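Local coordinates for protein aminotransferase (Paracoccus denitrificans, PDB 4GRX) that probably transfers amino groups between amines and keto acids or aldehydes with pyridoxal phosphate, as a class III omega-aminotransferase, at residues D63-S66 against G67-N70; A444-D447 against E448-K452; A358-V361 against R362-P366; P35-Q39 against R40-V44; I349-V352 against M353-L357. One frame throughout, in Å; residues are numbered along the deposited sequence.

Interaction 1 of 5, residues D63-S66 against G67-N70; sequences DANS and GLWN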
loop_
_atom_site.group_PDB
_atom_site.type_symbol
_atom_site.label_atom_id
_atom_site.label_comp_id
_atom_site.label_asym_id
_atom_site.label_seq_id
_atom_site.Cartn_x
_atom_site.Cartn_y
_atom_site.Cartn_z
ATOM N N ASP A 63 22.715 13.014 -2.533
ATOM C CA ASP A 63 21.833 12.189 -1.686
ATOM C C ASP A 63 22.433 10.808 -1.470
ATOM O O ASP A 63 22.241 9.914 -2.284
ATOM C CB ASP A 63 20.406 12.086 -2.259
ATOM C CG ASP A 63 19.434 11.401 -1.301
ATOM O OD1 ASP A 63 19.811 10.381 -0.673
ATOM O OD2 ASP A 63 18.273 11.869 -1.167
ATOM N N ALA A 64 23.155 10.648 -0.364
ATOM C CA ALA A 64 23.833 9.394 -0.034
ATOM C C ALA A 64 22.885 8.391 0.615
ATOM O O ALA A 64 23.323 7.399 1.186
ATOM C CB ALA A 64 25.023 9.655 0.874
ATOM N N ASN A 65 21.586 8.644 0.518
ATOM C CA ASN A 65 20.577 7.753 1.084
ATOM C C ASN A 65 19.721 7.160 -0.025
ATOM O O ASN A 65 18.680 6.560 0.235
ATOM C CB ASN A 65 19.700 8.531 2.068
ATOM C CG ASN A 65 19.142 7.661 3.163
ATOM O OD1 ASN A 65 17.936 7.387 3.210
ATOM N ND2 ASN A 65 20.009 7.217 4.057
ATOM N N SER A 66 20.173 7.344 -1.263
ATOM C CA SER A 66 19.480 6.862 -2.452
ATOM C C SER A 66 18.054 7.332 -2.447
ATOM O O SER A 66 17.165 6.589 -2.845
ATOM C CB SER A 66 19.484 5.334 -2.516
ATOM O OG SER A 66 20.699 4.837 -3.021
ATOM N N GLY A 67 17.845 8.567 -2.005
ATOM C CA GLY A 67 16.529 9.021 -1.588
ATOM C C GLY A 67 16.147 8.179 -0.387
ATOM O O GLY A 67 16.457 8.517 0.755
ATOM N N LEU A 68 15.523 7.038 -0.653
ATOM C CA LEU A 68 15.090 6.160 0.413
ATOM C C LEU A 68 15.468 4.710 0.153
ATOM O O LEU A 68 14.603 3.857 0.057
ATOM C CB LEU A 68 13.594 6.308 0.576
ATOM C CG LEU A 68 12.996 6.071 1.951
ATOM C CD1 LEU A 68 13.922 6.524 3.067
ATOM C CD2 LEU A 68 11.656 6.784 1.995
ATOM N N TRP A 69 16.774 4.445 0.061
ATOM C CA TRP A 69 17.346 3.129 -0.321
ATOM C C TRP A 69 17.102 2.724 -1.751
ATOM O O TRP A 69 17.833 1.904 -2.289
ATOM C CB TRP A 69 16.864 1.979 0.576
ATOM C CG TRP A 69 16.912 2.229 2.057
ATOM C CD1 TRP A 69 15.955 2.867 2.839
ATOM C CD2 TRP A 69 17.962 1.814 3.002
ATOM N NE1 TRP A 69 16.333 2.883 4.161
ATOM C CE2 TRP A 69 17.526 2.276 4.327
ATOM C CE3 TRP A 69 19.165 1.143 2.888
ATOM C CZ2 TRP A 69 18.285 2.061 5.469
ATOM C CZ3 TRP A 69 19.925 0.934 4.047
ATOM C CH2 TRP A 69 19.494 1.381 5.304
ATOM N N ASN A 70 16.079 3.293 -2.373
ATOM C CA ASN A 70 15.512 2.765 -3.611
ATOM C C ASN A 70 15.999 3.377 -4.936
ATOM O O ASN A 70 15.885 2.742 -5.988
ATOM C CB ASN A 70 13.979 2.841 -3.537
ATOM C CG ASN A 70 13.464 4.263 -3.339
ATOM O OD1 ASN A 70 14.188 5.153 -2.907
ATOM N ND2 ASN A 70 12.196 4.471 -3.645
HETATM O O HOH W 1 16.723 11.308 1.233
#
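Asp63 bends its carboxylate back toward the chain that follows it, where OD1 serves two amides. Asn65 N, two residues on, donates to OD1 at 2.8 Å, nearly along its C-O axis, and this bond makes an Asx turn; it accompanies a type I beta turn from Asp63 to Ser66, placed where strand 60-63 runs out into a buried loop of this PLP-dependent fold. Gly67 N adds a weak, bent bond to the same OD1 at 3.0 Å. The torsion that sets CG anti to the backbone N (chi1 -172°) brings OD1 to both. Aspartate suits the place, since its short arm can tie down nearby amides; its other oxygen, OD2, is hydrogen-bonded to Tyr94 OH of the second subunit. Gly67 lies against this carboxylate, its CA 3.4 Å from Asp63 OD2, and its positive phi is one that glycine adopts readily. Ser66 turns its side chain in another direction: CB packs on the carbonyl carbon C of Trp69, while OG bonds to Cys436 O and Arg276. Leu68 points away from the turn, with its side chain about 5 Å from the bound delta-amino valeric acid. Trp69 N closes the loop on Asn65 O at 2.9 Å, and one water donates to both Asp63 OD2 and Gly67 O.

Interaction 2 of 5, residues A444-D447 against E448-K452; sequences AQMD and EMFEK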
loop_
_atom_site.group_PDB
_atom_site.type_symbol
_atom_site.label_atom_id
_atom_site.label_comp_id
_atom_site.label_asym_id
_atom_site.label_seq_id
_atom_site.Cartn_x
_atom_site.Cartn_y
_atom_site.Cartn_z
ATOM N N ALA A 444 34.833 9.394 -7.336
ATOM C CA ALA A 444 34.956 10.817 -6.999
ATOM C C ALA A 444 33.792 11.249 -6.114
ATOM O O ALA A 444 33.974 11.949 -5.119
ATOM C CB ALA A 444 35.023 11.667 -8.260
ATOM N N GLN A 445 32.599 10.809 -6.475
ATOM C CA GLN A 445 31.411 11.037 -5.664
ATOM C C GLN A 445 31.529 10.385 -4.270
ATOM O O GLN A 445 31.082 10.956 -3.264
ATOM C CB GLN A 445 30.172 10.545 -6.422
ATOM C CG GLN A 445 29.885 11.389 -7.661
ATOM C CD GLN A 445 28.961 10.743 -8.683
ATOM O OE1 GLN A 445 28.495 9.602 -8.527
ATOM N NE2 GLN A 445 28.684 11.484 -9.752
ATOM N N MET A 446 32.150 9.212 -4.204
ATOM C CA MET A 446 32.335 8.530 -2.928
ATOM C C MET A 446 33.255 9.334 -2.012
ATOM O O MET A 446 33.016 9.443 -0.799
ATOM C CB MET A 446 32.846 7.101 -3.123
ATOM C CG MET A 446 32.963 6.329 -1.824
ATOM S SD MET A 446 33.678 4.694 -2.030
ATOM C CE MET A 446 32.278 3.765 -2.643
ATOM N N ASP A 447 34.299 9.908 -2.607
ATOM C CA ASP A 447 35.186 10.838 -1.908
ATOM C C ASP A 447 34.448 12.086 -1.453
ATOM O O ASP A 447 34.697 12.584 -0.356
ATOM C CB ASP A 447 36.371 11.209 -2.791
ATOM C CG ASP A 447 37.340 10.076 -2.950
ATOM O OD1 ASP A 447 38.371 10.274 -3.634
ATOM O OD2 ASP A 447 37.069 8.986 -2.395
ATOM N N GLU A 448 33.545 12.588 -2.292
ATOM C CA GLU A 448 32.759 13.766 -1.945
ATOM C C GLU A 448 31.947 13.517 -0.682
ATOM O O GLU A 448 31.965 14.326 0.248
ATOM C CB GLU A 448 31.824 14.181 -3.084
ATOM C CG GLU A 448 31.226 15.562 -2.858
ATOM C CD GLU A 448 30.127 15.903 -3.827
ATOM O OE1 GLU A 448 30.013 15.234 -4.867
ATOM O OE2 GLU A 448 29.373 16.850 -3.534
ATOM N N MET A 449 31.248 12.381 -0.673
ATOM C CA MET A 449 30.431 11.934 0.450
ATOM C C MET A 449 31.219 11.811 1.753
ATOM O O MET A 449 30.747 12.266 2.788
ATOM C CB MET A 449 29.791 10.597 0.096
ATOM C CG MET A 449 29.068 9.890 1.232
ATOM S SD MET A 449 28.641 8.209 0.749
ATOM C CE MET A 449 30.256 7.430 0.778
ATOM N N PHE A 450 32.406 11.200 1.701
ATOM C CA PHE A 450 33.243 11.052 2.888
ATOM C C PHE A 450 33.711 12.384 3.437
ATOM O O PHE A 450 33.473 12.694 4.600
ATOM C CB PHE A 450 34.464 10.181 2.602
ATOM C CG PHE A 450 34.148 8.733 2.466
ATOM C CD1 PHE A 450 33.192 8.138 3.282
ATOM C CD2 PHE A 450 34.816 7.956 1.541
ATOM C CE1 PHE A 450 32.901 6.796 3.163
ATOM C CE2 PHE A 450 34.535 6.608 1.417
ATOM C CZ PHE A 450 33.571 6.028 2.227
ATOM N N GLU A 451 34.396 13.156 2.599
ATOM C CA GLU A 451 34.845 14.502 2.958
ATOM C C GLU A 451 33.713 15.330 3.608
ATOM O O GLU A 451 33.903 15.943 4.658
ATOM C CB GLU A 451 35.435 15.184 1.718
ATOM C CG GLU A 451 35.656 16.685 1.810
ATOM C CD GLU A 451 36.388 17.232 0.592
ATOM O OE1 GLU A 451 36.274 16.633 -0.507
ATOM O OE2 GLU A 451 37.092 18.256 0.733
ATOM N N LYS A 452 32.528 15.318 3.005
ATOM C CA LYS A 452 31.383 16.041 3.578
ATOM C C LYS A 452 30.943 15.485 4.949
ATOM O O LYS A 452 30.735 16.261 5.901
ATOM C CB LYS A 452 30.219 16.114 2.580
ATOM C CG LYS A 452 30.504 17.085 1.446
ATOM C CD LYS A 452 29.432 17.076 0.374
ATOM C CE LYS A 452 29.647 18.222 -0.594
ATOM N NZ LYS A 452 28.466 18.375 -1.474
#
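Glu448 meets the turn before it through backbone and side chain alike: its N donates to Ala444 O at 2.9 Å, and its CB rests 3.3 Å from Gln445 O. With Asp447 and Met446 it buries much of the surface in this helical contact. The Glu448 chain is extended from CB onward, its first torsion (chi1 -168°) turning CG away from the backbone N, which carries the carboxylate out to two partners. OE2 receives Lys452 NZ at 2.7 Å through its anti lone pair, a salt bridge between residues four apart, while OE1 bonds to Tyr52 OH. A long acid suits this position because it can reach both. Asp447 uses its backbone O to accept Glu451 N at 3.0 Å; its OD2 makes a salt bridge with Arg367 of helix 357-375.

All this lies on helix 443-463, an amphipathic helix whose i to i+4 ladder of amides runs unbroken through the contact, with one side against helix 357-375 and strand 60-63. Met446 belongs to that inner side. It lies alongside Phe450, pointing the same way, and its CG comes 3.6 Å from Phe450 CE2. The thioether takes part in a Met-aromatic contact, SD standing 5.1 Å from the centroid of the Phe450 ring in an oblique approach, 60° off the ring normal. Met449 sends its own methyl, CE, over one face of the Phe450 ring, offset toward the rim, and the same CE lies 3.9 Å from Met446 CG.

Interaction 3 of 5, residues A358-V361 against R362-P366; sequences AENV and RRLAP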
loop_
_atom_site.group_PDB
_atom_site.type_symbol
_atom_site.label_atom_id
_atom_site.label_comp_id
_atom_site.label_asym_id
_atom_site.label_seq_id
_atom_site.Cartn_x
_atom_site.Cartn_y
_atom_site.Cartn_z
ATOM N N ALA A 358 25.024 -3.292 -10.183
ATOM C CA ALA A 358 25.386 -4.298 -9.165
ATOM C C ALA A 358 26.883 -4.602 -9.120
ATOM O O ALA A 358 27.452 -4.692 -8.027
ATOM C CB ALA A 358 24.595 -5.577 -9.376
ATOM N N GLU A 359 27.517 -4.746 -10.295
ATOM C CA GLU A 359 28.960 -4.988 -10.329
ATOM C C GLU A 359 29.717 -3.794 -9.767
ATOM O O GLU A 359 30.708 -3.961 -9.049
ATOM C CB GLU A 359 29.473 -5.364 -11.728
ATOM C CG GLU A 359 30.967 -5.707 -11.795
ATOM C CD GLU A 359 31.351 -7.000 -11.067
ATOM O OE1 GLU A 359 30.722 -7.368 -10.050
ATOM O OE2 GLU A 359 32.306 -7.670 -11.508
ATOM N N ASN A 360 29.229 -2.592 -10.060
ATOM C CA ASN A 360 29.802 -1.373 -9.480
ATOM C C ASN A 360 29.853 -1.402 -7.939
ATOM O O ASN A 360 30.804 -0.895 -7.335
ATOM C CB ASN A 360 29.058 -0.139 -9.983
ATOM C CG ASN A 360 29.866 1.133 -9.828
ATOM O OD1 ASN A 360 30.937 1.277 -10.420
ATOM N ND2 ASN A 360 29.346 2.074 -9.046
ATOM N N VAL A 361 28.850 -2.025 -7.322
ATOM C CA VAL A 361 28.798 -2.177 -5.866
ATOM C C VAL A 361 29.898 -3.116 -5.385
ATOM O O VAL A 361 30.629 -2.794 -4.443
ATOM C CB VAL A 361 27.424 -2.708 -5.388
ATOM C CG1 VAL A 361 27.441 -3.034 -3.897
ATOM C CG2 VAL A 361 26.325 -1.708 -5.703
ATOM N N ARG A 362 30.008 -4.277 -6.028
ATOM C CA ARG A 362 31.011 -5.260 -5.647
ATOM C C ARG A 362 32.392 -4.642 -5.764
ATOM O O ARG A 362 33.219 -4.826 -4.879
ATOM C CB ARG A 362 30.909 -6.513 -6.511
ATOM C CG ARG A 362 29.909 -7.537 -6.011
ATOM C CD ARG A 362 29.915 -8.800 -6.878
ATOM N NE ARG A 362 29.153 -8.641 -8.122
ATOM C CZ ARG A 362 27.820 -8.702 -8.220
ATOM N NH1 ARG A 362 27.058 -8.902 -7.142
ATOM N NH2 ARG A 362 27.236 -8.545 -9.404
ATOM N N ARG A 363 32.612 -3.890 -6.843
ATOM C CA ARG A 363 33.905 -3.250 -7.153
ATOM C C ARG A 363 34.345 -2.159 -6.155
ATOM O O ARG A 363 35.536 -2.011 -5.873
ATOM C CB ARG A 363 33.855 -2.651 -8.562
ATOM C CG ARG A 363 35.210 -2.421 -9.224
ATOM C CD ARG A 363 35.170 -1.283 -10.246
ATOM N NE ARG A 363 33.815 -1.086 -10.764
ATOM C CZ ARG A 363 33.501 -0.495 -11.917
ATOM N NH1 ARG A 363 34.453 -0.021 -12.729
ATOM N NH2 ARG A 363 32.217 -0.388 -12.263
ATOM N N LEU A 364 33.385 -1.395 -5.634
ATOM C CA LEU A 364 33.712 -0.221 -4.829
ATOM C C LEU A 364 33.539 -0.440 -3.333
ATOM O O LEU A 364 33.895 0.434 -2.539
ATOM C CB LEU A 364 32.933 1.010 -5.314
ATOM C CG LEU A 364 33.314 1.470 -6.732
ATOM C CD1 LEU A 364 32.327 2.490 -7.279
ATOM C CD2 LEU A 364 34.742 2.010 -6.806
ATOM N N ALA A 365 33.017 -1.612 -2.963
ATOM C CA ALA A 365 32.826 -1.990 -1.556
ATOM C C ALA A 365 34.115 -1.942 -0.734
ATOM O O ALA A 365 34.084 -1.475 0.407
ATOM C CB ALA A 365 32.154 -3.357 -1.427
ATOM N N PRO A 366 35.245 -2.425 -1.295
ATOM C CA PRO A 366 36.510 -2.323 -0.557
ATOM C C PRO A 366 36.866 -0.890 -0.181
ATOM O O PRO A 366 37.172 -0.628 0.980
ATOM C CB PRO A 366 37.530 -2.883 -1.549
ATOM C CG PRO A 366 36.750 -3.882 -2.323
ATOM C CD PRO A 366 35.411 -3.239 -2.518
#
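Glu359 and Arg362 form the ionic part of this contact: OE1 of the glutamate meets NE of the arginine at 2.8 Å. The two side chains cross at about a right angle, their flat groups 56° apart, and the oxygen stands at the edge of the guanidinium, 18° out of its plane. A bend at chi2 (68°) brings the glutamate tip back toward the following turn, and Arg362 bends at chi3 to meet it. Arg362 is gripped at another point too, since NH1 donates to Gly278 O, while Ala358 O lies over the centre of one guanidinium face.

The backbone bonds belong to helix 357-375. Arg363 N donates to Glu359 O at 2.9 Å. Farther on the ladder weakens: Leu364 N makes two weak bonds, to Asn360 O and Val361 O, and Ala365 N reaches Val361 O only weakly. The helix kinks at Pro366, whose nitrogen carries no hydrogen to give the preceding turn.

The polar amide of Asn360 stands perpendicular to the Arg363 guanidinium; OD1 lies 2.8 Å from Arg363 NH2, at an angle too poor for a hydrogen bond. Its ND2 instead donates to Phe439 O and Leu441 O.

In the apolar packing, Leu364 and Val361 suit the buried side, both resting on Phe389, and Leu364 CD1 also touches Asn360 ND2 at 3.5 Å. Glu359 and Arg362 thus pair on the exposed side, where solvent probably moderates their attraction, while the asparagine amide ties the helix to the chain at Phe439 and Leu441.

Interaction 4 of 5, residues P35-Q39 against R40-V44; sequences PSVHQ and RGTVV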
loop_
_atom_site.group_PDB
_atom_site.type_symbol
_atom_site.label_atom_id
_atom_site.label_comp_id
_atom_site.label_asym_id
_atom_site.label_seq_id
_atom_site.Cartn_x
_atom_site.Cartn_y
_atom_site.Cartn_z
ATOM N N PRO A 35 10.738 19.910 15.002
ATOM C CA PRO A 35 11.516 21.134 15.302
ATOM C C PRO A 35 12.574 21.550 14.240
ATOM O O PRO A 35 12.863 22.752 14.121
ATOM C CB PRO A 35 12.166 20.815 16.658
ATOM C CG PRO A 35 11.242 19.818 17.275
ATOM C CD PRO A 35 10.794 18.950 16.121
ATOM N N SER A 36 13.132 20.578 13.497
ATOM C CA SER A 36 14.037 20.841 12.365
ATOM C C SER A 36 13.310 21.493 11.201
ATOM O O SER A 36 13.815 22.441 10.595
ATOM C CB SER A 36 14.660 19.554 11.828
ATOM O OG SER A 36 15.836 19.195 12.513
ATOM N N VAL A 37 12.126 20.971 10.883
ATOM C CA VAL A 37 11.370 21.430 9.724
ATOM C C VAL A 37 10.711 22.802 9.992
ATOM O O VAL A 37 10.502 23.587 9.072
ATOM C CB VAL A 37 10.356 20.355 9.266
ATOM C CG1 VAL A 37 8.965 20.631 9.828
ATOM C CG2 VAL A 37 10.297 20.286 7.754
ATOM N N HIS A 38 10.404 23.097 11.252
ATOM C CA HIS A 38 9.870 24.415 11.610
ATOM C C HIS A 38 10.928 25.473 11.546
ATOM O O HIS A 38 10.722 26.534 10.966
ATOM C CB HIS A 38 9.233 24.384 12.991
ATOM C CG HIS A 38 7.893 23.707 13.015
ATOM N ND1 HIS A 38 6.953 23.927 12.066
ATOM C CD2 HIS A 38 7.339 22.800 13.913
ATOM C CE1 HIS A 38 5.854 23.192 12.340
ATOM N NE2 HIS A 38 6.088 22.506 13.470
ATOM N N GLN A 39 12.079 25.160 12.135
ATOM C CA GLN A 39 13.217 26.052 12.208
ATOM C C GLN A 39 13.903 26.243 10.837
ATOM O O GLN A 39 14.343 27.338 10.523
ATOM C CB GLN A 39 14.188 25.523 13.272
ATOM C CG GLN A 39 15.450 26.332 13.523
ATOM C CD GLN A 39 16.595 25.450 14.038
ATOM O OE1 GLN A 39 16.663 24.244 13.738
ATOM N NE2 GLN A 39 17.507 26.048 14.812
ATOM N N ARG A 40 13.959 25.192 10.019
ATOM C CA ARG A 40 14.731 25.224 8.760
ATOM C C ARG A 40 13.878 25.391 7.513
ATOM O O ARG A 40 14.351 25.887 6.500
ATOM C CB ARG A 40 15.572 23.951 8.600
ATOM C CG ARG A 40 16.681 23.783 9.629
ATOM C CD ARG A 40 17.294 22.389 9.567
ATOM N NE ARG A 40 18.057 22.160 8.334
ATOM C CZ ARG A 40 19.321 22.548 8.120
ATOM N NH1 ARG A 40 20.018 23.206 9.052
ATOM N NH2 ARG A 40 19.896 22.262 6.954
ATOM N N GLY A 41 12.629 24.960 7.577
ATOM C CA GLY A 41 11.794 24.894 6.392
ATOM C C GLY A 41 11.924 23.549 5.693
ATOM O O GLY A 41 12.946 22.863 5.792
ATOM N N THR A 42 10.858 23.166 5.006
ATOM C CA THR A 42 10.848 21.982 4.191
ATOM C C THR A 42 11.731 22.277 2.995
ATOM O O THR A 42 11.664 23.357 2.436
ATOM C CB THR A 42 9.429 21.706 3.696
ATOM O OG1 THR A 42 8.543 21.612 4.814
ATOM C CG2 THR A 42 9.381 20.432 2.886
ATOM N N VAL A 43 12.579 21.326 2.629
ATOM C CA VAL A 43 13.394 21.429 1.429
ATOM C C VAL A 43 12.572 20.824 0.298
ATOM O O VAL A 43 12.236 19.627 0.334
ATOM C CB VAL A 43 14.728 20.668 1.592
ATOM C CG1 VAL A 43 15.533 20.701 0.301
ATOM C CG2 VAL A 43 15.523 21.232 2.768
ATOM N N VAL A 44 12.242 21.656 -0.691
ATOM C CA VAL A 44 11.341 21.280 -1.783
ATOM C C VAL A 44 12.160 20.970 -3.031
ATOM O O VAL A 44 12.788 21.848 -3.578
ATOM C CB VAL A 44 10.320 22.405 -2.046
ATOM C CG1 VAL A 44 9.243 21.962 -3.023
ATOM C CG2 VAL A 44 9.690 22.855 -0.728
#
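Ser36 O takes the shortest sound bond here, from Arg40 N at 2.8 Å, in the last turn of helix 34-40. CB and CG of the arginine lie beside the same oxygen, set there by a first torsion (chi1 -66°) that keeps CG near its own backbone N; a bend at chi3 then leads the guanidinium away to a salt bridge with Asp421. The next amide, Gly41 N, reaches Val37 O at 2.9 Å, but it approaches from above the carbonyl plane, 50° out of it, consistent with the helix coming to its end. Gly41, the first residue past the helix, has a positive phi at which a side chain would jam against the preceding carbonyl, so glycine fits the C-terminal exit, and strand 43-49 can begin two residues later. Val37 and Thr42 lie side by side across this exit, CG2 of the valine 3.7 Å from OG1 of the threonine, which is itself bonded to Tyr29 OH. Val43 and Val44 pair with a strand of the second subunit, continuing the sheet across the interface. The chemistry is therefore mainly that of the backbone: amides at the helix end satisfy Ser36 O and Val37 O, while the charged and hydroxyl ends bind the turn to its surroundings.

Interaction 5 of 5, residues I349-V352 against M353-L357; sequences IDVV and MNEGL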
loop_
_atom_site.group_PDB
_atom_site.type_symbol
_atom_site.label_atom_id
_atom_site.label_comp_id
_atom_site.label_asym_id
_atom_site.label_seq_id
_atom_site.Cartn_x
_atom_site.Cartn_y
_atom_site.Cartn_z
ATOM N N ILE A 349 15.406 -4.299 -13.169
ATOM C CA ILE A 349 16.113 -5.574 -13.021
ATOM C C ILE A 349 17.222 -5.709 -14.085
ATOM O O ILE A 349 18.367 -6.047 -13.767
ATOM C CB ILE A 349 15.121 -6.770 -13.020
ATOM C CG1 ILE A 349 14.277 -6.721 -11.732
ATOM C CG2 ILE A 349 15.852 -8.111 -13.152
ATOM C CD1 ILE A 349 12.913 -7.358 -11.829
ATOM N N ASP A 350 16.885 -5.402 -15.331
ATOM C CA ASP A 350 17.862 -5.456 -16.418
ATOM C C ASP A 350 19.011 -4.469 -16.184
ATOM O O ASP A 350 20.178 -4.849 -16.293
ATOM C CB ASP A 350 17.199 -5.214 -17.780
ATOM C CG ASP A 350 18.105 -5.584 -18.952
ATOM O OD1 ASP A 350 19.165 -6.217 -18.732
ATOM O OD2 ASP A 350 17.754 -5.249 -20.108
ATOM N N VAL A 351 18.686 -3.220 -15.850
ATOM C CA VAL A 351 19.704 -2.185 -15.609
ATOM C C VAL A 351 20.696 -2.589 -14.509
ATOM O O VAL A 351 21.914 -2.497 -14.698
ATOM C CB VAL A 351 19.068 -0.806 -15.297
ATOM C CG1 VAL A 351 20.073 0.130 -14.631
ATOM C CG2 VAL A 351 18.514 -0.173 -16.567
ATOM N N VAL A 352 20.169 -3.047 -13.379
ATOM C CA VAL A 352 20.988 -3.413 -12.228
ATOM C C VAL A 352 21.941 -4.579 -12.559
ATOM O O VAL A 352 23.166 -4.459 -12.421
ATOM C CB VAL A 352 20.106 -3.716 -10.978
ATOM C CG1 VAL A 352 20.933 -4.250 -9.822
ATOM C CG2 VAL A 352 19.359 -2.470 -10.528
ATOM N N MET A 353 21.390 -5.683 -13.047
ATOM C CA MET A 353 22.170 -6.905 -13.222
ATOM C C MET A 353 22.993 -6.983 -14.510
ATOM O O MET A 353 23.958 -7.746 -14.579
ATOM C CB MET A 353 21.238 -8.113 -13.139
ATOM C CG MET A 353 20.493 -8.264 -11.822
ATOM S SD MET A 353 19.326 -9.638 -11.884
ATOM C CE MET A 353 20.428 -11.034 -12.107
ATOM N N ASN A 354 22.619 -6.218 -15.534
ATOM C CA ASN A 354 23.252 -6.367 -16.857
ATOM C C ASN A 354 23.895 -5.116 -17.447
ATOM O O ASN A 354 24.600 -5.197 -18.463
ATOM C CB ASN A 354 22.268 -6.969 -17.867
ATOM C CG ASN A 354 21.696 -8.300 -17.408
ATOM O OD1 ASN A 354 22.429 -9.211 -17.019
ATOM N ND2 ASN A 354 20.374 -8.415 -17.451
ATOM N N GLU A 355 23.638 -3.965 -16.832
ATOM C CA GLU A 355 24.248 -2.714 -17.269
ATOM C C GLU A 355 25.170 -2.172 -16.193
ATOM O O GLU A 355 25.381 -0.964 -16.110
ATOM C CB GLU A 355 23.206 -1.665 -17.666
ATOM C CG GLU A 355 22.389 -2.015 -18.899
ATOM C CD GLU A 355 21.307 -0.991 -19.230
ATOM O OE1 GLU A 355 21.487 0.211 -18.913
ATOM O OE2 GLU A 355 20.264 -1.392 -19.812
ATOM N N GLY A 356 25.695 -3.072 -15.362
ATOM C CA GLY A 356 26.846 -2.785 -14.510
ATOM C C GLY A 356 26.642 -2.182 -13.134
ATOM O O GLY A 356 27.612 -1.963 -12.411
ATOM N N LEU A 357 25.402 -1.917 -12.741
ATOM C CA LEU A 357 25.169 -1.234 -11.461
ATOM C C LEU A 357 25.566 -2.075 -10.256
ATOM O O LEU A 357 26.342 -1.619 -9.418
ATOM C CB LEU A 357 23.724 -0.754 -11.337
ATOM C CG LEU A 357 23.538 0.702 -11.774
ATOM C CD1 LEU A 357 23.758 0.888 -13.269
ATOM C CD2 LEU A 357 22.152 1.186 -11.367
#
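Val351 and Leu357 make up part of the closely packed side, CG1 of the valine lying 4.0 Å from CD1 of the leucine as the two side chains cross obliquely. Leu357 directs its CB toward 349-352 and packs beyond it on Phe439 and Ile440. Ile349 and Met353 lie side by side, with CG2 of the isoleucine 4.0 Å from SD of the methionine. Both reach helix 103-115 at Val115, and a branched chain beside a flexible thioether suits packing on its apolar residues, Leu108 and Leu112 among them.

Between these packed residues helix 339-354 comes to its end. Met353 N still donates to Ile349 O, whereas Glu355 N meets Val351 O from 44° above the carbonyl plane. Glu355 is the first residue to leave helical angles, and Gly356, with the positive phi that glycine tolerates well, is the N-cap residue of helix 357-375: a tight link between two consecutive helices.

The more exposed side is polar. A first torsion of -166° at Asp350 swings the carboxylate along the helix to Asn354. There OD1 accepts ND2 of Asn354 at 2.8 Å, on the anti side but 25° out of the carboxylate plane, with the carboxylate and amide planes well turned from each other. Asparagine suits this last turn, giving both its backbone N and its amide to Asp350. Glu355 lays its carboxylate against Val351 CG2, OE1 at 3.8 Å, and OE2 has a long, weak ion pair with Lys347.

Interaction 1 is wholly buried, near the bound ligand and the second subunit, and relies on a carboxylate, backbone amides and a water. The other four are partly buried and mix helical backbone bonds with charged side chains on their more exposed sides. Interactions 3 and 5 follow each other along the chain: Ala358 N probably bonds to Val352 O, joining helix 339-354 to helix 357-375. Interaction 2 touches interactions 1 and 3, with Met449 SD against Ala64 CB of the first and Met446 CE against Leu364 O of the second. Interaction 4 is far from interactions 3 and 5, about 35 and 36 Å between centres; like interaction 1 it touches the second subunit, but through a helix end and a shared sheet.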